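Local coordinates for protein carboxylesterase (Uncultured bacterium, PDB 5GMX) that hydrolyses carboxylic ester bonds as a family VIII carboxylesterase with a beta-lactamase fold, and also acts on oxyimino cephalosporins, at residues A[90-103]-A[109-123]. Numbering follows the deposited sequence.
Sequences IDYNARVADYWPEF and KDVTVAQLLSHQAGI
Arg95 and Thr112 form a single backbone bridge, their CA atoms 4.0 Å apart, and three backbone hydrogen bonds accompany it. Val96 N donates to Val111 O and Val113 N to Ala94 O beside the bridge; farther along, Ala114 N donates to Tyr92 O at 2.9 Å. The carbonyls of Tyr92 and Ala94 thus receive NH groups from the first turn of helix 113-117, which lack acceptors within the helix. Thr112 and Gln115 close that end as a capping box: the threonine hydroxyl, small and close to the main chain, accepts from Gln115 N, and Gln115 OE1 accepts from Thr112 N. A water accepts from Ala97 N and donates to Val111 O.

Apolar side chains pack beside these bonds. Val113, branched at CB, sends CG1 to Ile90 CG2 and CG2 to the edge of the Tyr99 ring (CE2, 3.9 Å). Leu117 CD1 abuts the Tyr92 ring edge at CE1, 3.4 Å away. Phe103 swings its ring away from its own N (chi1 -165°), which lays one face on Val96 CG1, while CZ reaches Leu116 CD1 at 3.6 Å.

At the exposed margin, extended Arg95 reaches Asp110: NE lies 2.8 Å from OD1, with a weaker bond from NH2. Solvent probably screens this salt bridge, whereas backbone hydrogen bonds and apolar packing join the turn and short helix of 90-103 to the N-terminal end of helix 113-117, against helices 72-86 and 165-175.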
# COMPACT_ATOMS: atom_id res chain seq x y z
N ILE A 90 -16.80 -9.61 -7.25
CA ILE A 90 -16.01 -10.53 -6.43
C ILE A 90 -16.72 -10.86 -5.13
O ILE A 90 -17.20 -9.97 -4.44
CB ILE A 90 -14.64 -9.93 -6.09
CG1 ILE A 90 -13.87 -9.61 -7.38
CG2 ILE A 90 -13.85 -10.87 -5.17
CD1 ILE A 90 -12.53 -8.93 -7.16
N ASP A 91 -16.79 -12.15 -4.81
CA ASP A 91 -17.28 -12.60 -3.51
C ASP A 91 -16.10 -13.06 -2.67
O ASP A 91 -15.44 -14.04 -3.00
CB ASP A 91 -18.31 -13.73 -3.70
CG ASP A 91 -18.87 -14.27 -2.37
OD1 ASP A 91 -18.37 -13.92 -1.27
OD2 ASP A 91 -19.84 -15.05 -2.45
N TYR A 92 -15.87 -12.38 -1.55
CA TYR A 92 -14.73 -12.70 -0.69
C TYR A 92 -14.74 -14.15 -0.22
O TYR A 92 -13.70 -14.74 0.03
CB TYR A 92 -14.70 -11.78 0.53
CG TYR A 92 -14.13 -10.43 0.24
CD1 TYR A 92 -12.80 -10.29 -0.13
CD2 TYR A 92 -14.92 -9.29 0.32
CE1 TYR A 92 -12.28 -9.05 -0.40
CE2 TYR A 92 -14.40 -8.04 0.04
CZ TYR A 92 -13.07 -7.93 -0.31
OH TYR A 92 -12.51 -6.70 -0.59
N ASN A 93 -15.93 -14.74 -0.13
CA ASN A 93 -16.07 -16.10 0.33
C ASN A 93 -15.92 -17.13 -0.78
O ASN A 93 -15.87 -18.32 -0.52
CB ASN A 93 -17.43 -16.30 1.01
CG ASN A 93 -17.60 -15.42 2.21
OD1 ASN A 93 -16.78 -15.43 3.12
ND2 ASN A 93 -18.66 -14.62 2.21
N ALA A 94 -15.88 -16.67 -2.03
CA ALA A 94 -15.77 -17.57 -3.17
C ALA A 94 -14.33 -18.04 -3.37
O ALA A 94 -13.39 -17.37 -2.96
CB ALA A 94 -16.28 -16.89 -4.44
N ARG A 95 -14.18 -19.21 -4.00
CA ARG A 95 -12.87 -19.74 -4.33
C ARG A 95 -12.20 -18.87 -5.37
O ARG A 95 -12.84 -18.46 -6.34
CB ARG A 95 -12.98 -21.17 -4.86
CG ARG A 95 -13.61 -22.18 -3.90
CD ARG A 95 -13.96 -23.49 -4.64
NE ARG A 95 -14.33 -24.56 -3.73
CZ ARG A 95 -15.50 -24.66 -3.11
NH1 ARG A 95 -16.43 -23.74 -3.30
NH2 ARG A 95 -15.73 -25.68 -2.29
N VAL A 96 -10.91 -18.60 -5.18
CA VAL A 96 -10.10 -17.92 -6.19
C VAL A 96 -10.28 -18.58 -7.56
O VAL A 96 -10.39 -17.89 -8.58
CB VAL A 96 -8.59 -17.94 -5.83
CG1 VAL A 96 -7.77 -17.25 -6.93
CG2 VAL A 96 -8.34 -17.27 -4.49
N ALA A 97 -10.33 -19.92 -7.57
CA ALA A 97 -10.40 -20.68 -8.83
C ALA A 97 -11.71 -20.46 -9.59
O ALA A 97 -11.78 -20.73 -10.78
CB ALA A 97 -10.19 -22.18 -8.56
N ASP A 98 -12.73 -19.95 -8.91
CA ASP A 98 -13.97 -19.56 -9.60
C ASP A 98 -13.69 -18.47 -10.64
O ASP A 98 -14.32 -18.44 -11.69
CB ASP A 98 -15.01 -19.06 -8.60
CG ASP A 98 -15.66 -20.19 -7.82
OD1 ASP A 98 -15.24 -21.36 -8.00
OD2 ASP A 98 -16.60 -19.92 -7.03
N TYR A 99 -12.75 -17.59 -10.34
CA TYR A 99 -12.41 -16.48 -11.22
C TYR A 99 -11.11 -16.72 -11.99
O TYR A 99 -10.88 -16.12 -13.05
CB TYR A 99 -12.27 -15.19 -10.42
CG TYR A 99 -13.39 -14.92 -9.46
CD1 TYR A 99 -14.66 -14.57 -9.92
CD2 TYR A 99 -13.18 -14.96 -8.09
CE1 TYR A 99 -15.70 -14.32 -9.04
CE2 TYR A 99 -14.21 -14.70 -7.19
CZ TYR A 99 -15.47 -14.37 -7.68
OH TYR A 99 -16.50 -14.10 -6.81
N TRP A 100 -10.27 -17.58 -11.44
CA TRP A 100 -8.91 -17.80 -11.92
C TRP A 100 -8.66 -19.31 -11.87
O TRP A 100 -8.07 -19.81 -10.92
CB TRP A 100 -7.91 -17.03 -11.05
CG TRP A 100 -6.45 -17.13 -11.43
CD1 TRP A 100 -5.91 -17.76 -12.52
CD2 TRP A 100 -5.35 -16.56 -10.71
NE1 TRP A 100 -4.55 -17.62 -12.51
CE2 TRP A 100 -4.18 -16.89 -11.42
CE3 TRP A 100 -5.24 -15.80 -9.54
CZ2 TRP A 100 -2.91 -16.49 -10.99
CZ3 TRP A 100 -3.98 -15.41 -9.11
CH2 TRP A 100 -2.83 -15.75 -9.84
N PRO A 101 -9.16 -20.03 -12.87
CA PRO A 101 -9.24 -21.50 -12.87
C PRO A 101 -7.89 -22.17 -12.68
O PRO A 101 -7.79 -23.14 -11.92
CB PRO A 101 -9.81 -21.83 -14.26
CG PRO A 101 -10.53 -20.58 -14.68
CD PRO A 101 -9.72 -19.44 -14.10
N GLU A 102 -6.87 -21.65 -13.35
CA GLU A 102 -5.52 -22.21 -13.25
C GLU A 102 -4.99 -22.20 -11.82
O GLU A 102 -4.10 -22.97 -11.47
CB GLU A 102 -4.54 -21.43 -14.14
CG GLU A 102 -4.91 -21.38 -15.61
CD GLU A 102 -5.69 -20.11 -16.00
OE1 GLU A 102 -6.52 -19.63 -15.19
OE2 GLU A 102 -5.47 -19.61 -17.12
N PHE A 103 -5.57 -21.34 -10.98
CA PHE A 103 -5.12 -21.24 -9.60
C PHE A 103 -5.45 -22.51 -8.81
O PHE A 103 -4.87 -22.75 -7.76
CB PHE A 103 -5.76 -20.01 -8.93
CG PHE A 103 -5.10 -19.61 -7.63
CD1 PHE A 103 -3.99 -18.78 -7.63
CD2 PHE A 103 -5.59 -20.05 -6.43
CE1 PHE A 103 -3.40 -18.38 -6.45
CE2 PHE A 103 -5.00 -19.67 -5.23
CZ PHE A 103 -3.90 -18.83 -5.25
N LYS A 109 -7.37 -25.56 -4.81
CA LYS A 109 -8.71 -25.52 -5.41
C LYS A 109 -9.77 -24.97 -4.46
O LYS A 109 -10.85 -24.60 -4.90
CB LYS A 109 -9.15 -26.91 -5.89
CG LYS A 109 -9.50 -27.87 -4.76
CD LYS A 109 -10.06 -29.20 -5.27
CE LYS A 109 -10.43 -30.12 -4.10
NZ LYS A 109 -11.32 -31.25 -4.49
N ASP A 110 -9.48 -24.92 -3.17
CA ASP A 110 -10.50 -24.44 -2.23
C ASP A 110 -10.13 -23.13 -1.54
O ASP A 110 -10.91 -22.62 -0.74
CB ASP A 110 -10.81 -25.53 -1.20
CG ASP A 110 -11.63 -26.68 -1.80
OD1 ASP A 110 -12.62 -26.40 -2.52
OD2 ASP A 110 -11.28 -27.85 -1.55
N VAL A 111 -8.97 -22.58 -1.86
CA VAL A 111 -8.56 -21.28 -1.34
C VAL A 111 -9.55 -20.18 -1.74
O VAL A 111 -9.85 -20.01 -2.92
CB VAL A 111 -7.16 -20.88 -1.86
CG1 VAL A 111 -6.79 -19.47 -1.38
CG2 VAL A 111 -6.11 -21.89 -1.41
N THR A 112 -10.06 -19.44 -0.76
CA THR A 112 -11.00 -18.35 -1.02
C THR A 112 -10.30 -17.00 -1.25
O THR A 112 -9.13 -16.84 -0.92
CB THR A 112 -11.98 -18.20 0.13
OG1 THR A 112 -11.27 -17.67 1.25
CG2 THR A 112 -12.58 -19.57 0.50
N VAL A 113 -11.03 -16.05 -1.81
CA VAL A 113 -10.46 -14.72 -2.08
C VAL A 113 -10.05 -14.04 -0.77
O VAL A 113 -8.98 -13.43 -0.69
CB VAL A 113 -11.45 -13.84 -2.88
CG1 VAL A 113 -10.92 -12.39 -3.02
CG2 VAL A 113 -11.70 -14.48 -4.24
N ALA A 114 -10.87 -14.20 0.26
CA ALA A 114 -10.55 -13.65 1.58
C ALA A 114 -9.24 -14.22 2.14
O ALA A 114 -8.45 -13.49 2.73
CB ALA A 114 -11.71 -13.92 2.56
N GLN A 115 -9.00 -15.51 1.92
CA GLN A 115 -7.75 -16.14 2.37
C GLN A 115 -6.53 -15.66 1.56
O GLN A 115 -5.46 -15.43 2.12
CB GLN A 115 -7.86 -17.67 2.28
CG GLN A 115 -8.76 -18.28 3.33
CD GLN A 115 -8.96 -19.77 3.12
OE1 GLN A 115 -8.76 -20.29 2.03
NE2 GLN A 115 -9.36 -20.47 4.18
N LEU A 116 -6.70 -15.55 0.25
CA LEU A 116 -5.64 -15.01 -0.61
C LEU A 116 -5.25 -13.59 -0.18
O LEU A 116 -4.07 -13.26 -0.10
CB LEU A 116 -6.10 -15.00 -2.08
CG LEU A 116 -5.07 -14.63 -3.15
CD1 LEU A 116 -4.13 -15.79 -3.41
CD2 LEU A 116 -5.74 -14.18 -4.44
N LEU A 117 -6.25 -12.76 0.11
CA LEU A 117 -6.01 -11.36 0.45
C LEU A 117 -5.48 -11.16 1.86
O LEU A 117 -4.99 -10.08 2.17
CB LEU A 117 -7.28 -10.54 0.28
CG LEU A 117 -7.65 -10.23 -1.16
CD1 LEU A 117 -9.02 -9.60 -1.20
CD2 LEU A 117 -6.61 -9.28 -1.71
N SER A 118 -5.58 -12.19 2.71
CA SER A 118 -5.07 -12.11 4.08
C SER A 118 -3.80 -12.93 4.27
O SER A 118 -3.45 -13.28 5.40
CB SER A 118 -6.13 -12.55 5.09
OG SER A 118 -6.64 -13.84 4.80
N HIS A 119 -3.10 -13.20 3.17
CA HIS A 119 -1.79 -13.85 3.19
C HIS A 119 -1.88 -15.26 3.77
O HIS A 119 -0.95 -15.73 4.41
CB HIS A 119 -0.77 -13.01 3.97
CG HIS A 119 -0.67 -11.60 3.49
ND1 HIS A 119 0.21 -11.22 2.50
CD2 HIS A 119 -1.36 -10.49 3.83
CE1 HIS A 119 0.07 -9.93 2.26
NE2 HIS A 119 -0.88 -9.46 3.05
N GLN A 120 -3.01 -15.92 3.54
CA GLN A 120 -3.21 -17.28 4.03
C GLN A 120 -3.22 -18.34 2.93
O GLN A 120 -3.59 -19.48 3.18
CB GLN A 120 -4.52 -17.38 4.80
CG GLN A 120 -4.63 -16.44 5.97
CD GLN A 120 -5.86 -16.73 6.79
OE1 GLN A 120 -5.83 -17.55 7.70
NE2 GLN A 120 -6.97 -16.06 6.46
N ALA A 121 -2.86 -17.97 1.70
CA ALA A 121 -2.82 -18.94 0.61
C ALA A 121 -1.53 -19.75 0.62
O ALA A 121 -1.44 -20.79 -0.02
CB ALA A 121 -2.99 -18.24 -0.74
N GLY A 122 -0.52 -19.26 1.33
CA GLY A 122 0.72 -20.00 1.47
C GLY A 122 1.68 -19.93 0.30
O GLY A 122 2.58 -20.74 0.19
N ILE A 123 1.49 -18.97 -0.60
CA ILE A 123 2.45 -18.81 -1.69
C ILE A 123 3.20 -17.49 -1.51
O ILE A 123 3.17 -16.60 -2.37
CB ILE A 123 1.77 -18.87 -3.07
CG1 ILE A 123 0.48 -18.07 -3.07
CG2 ILE A 123 1.44 -20.32 -3.42
CD1 ILE A 123 -0.19 -18.04 -4.42
O HOH W 1 -9.21 -21.34 -5.31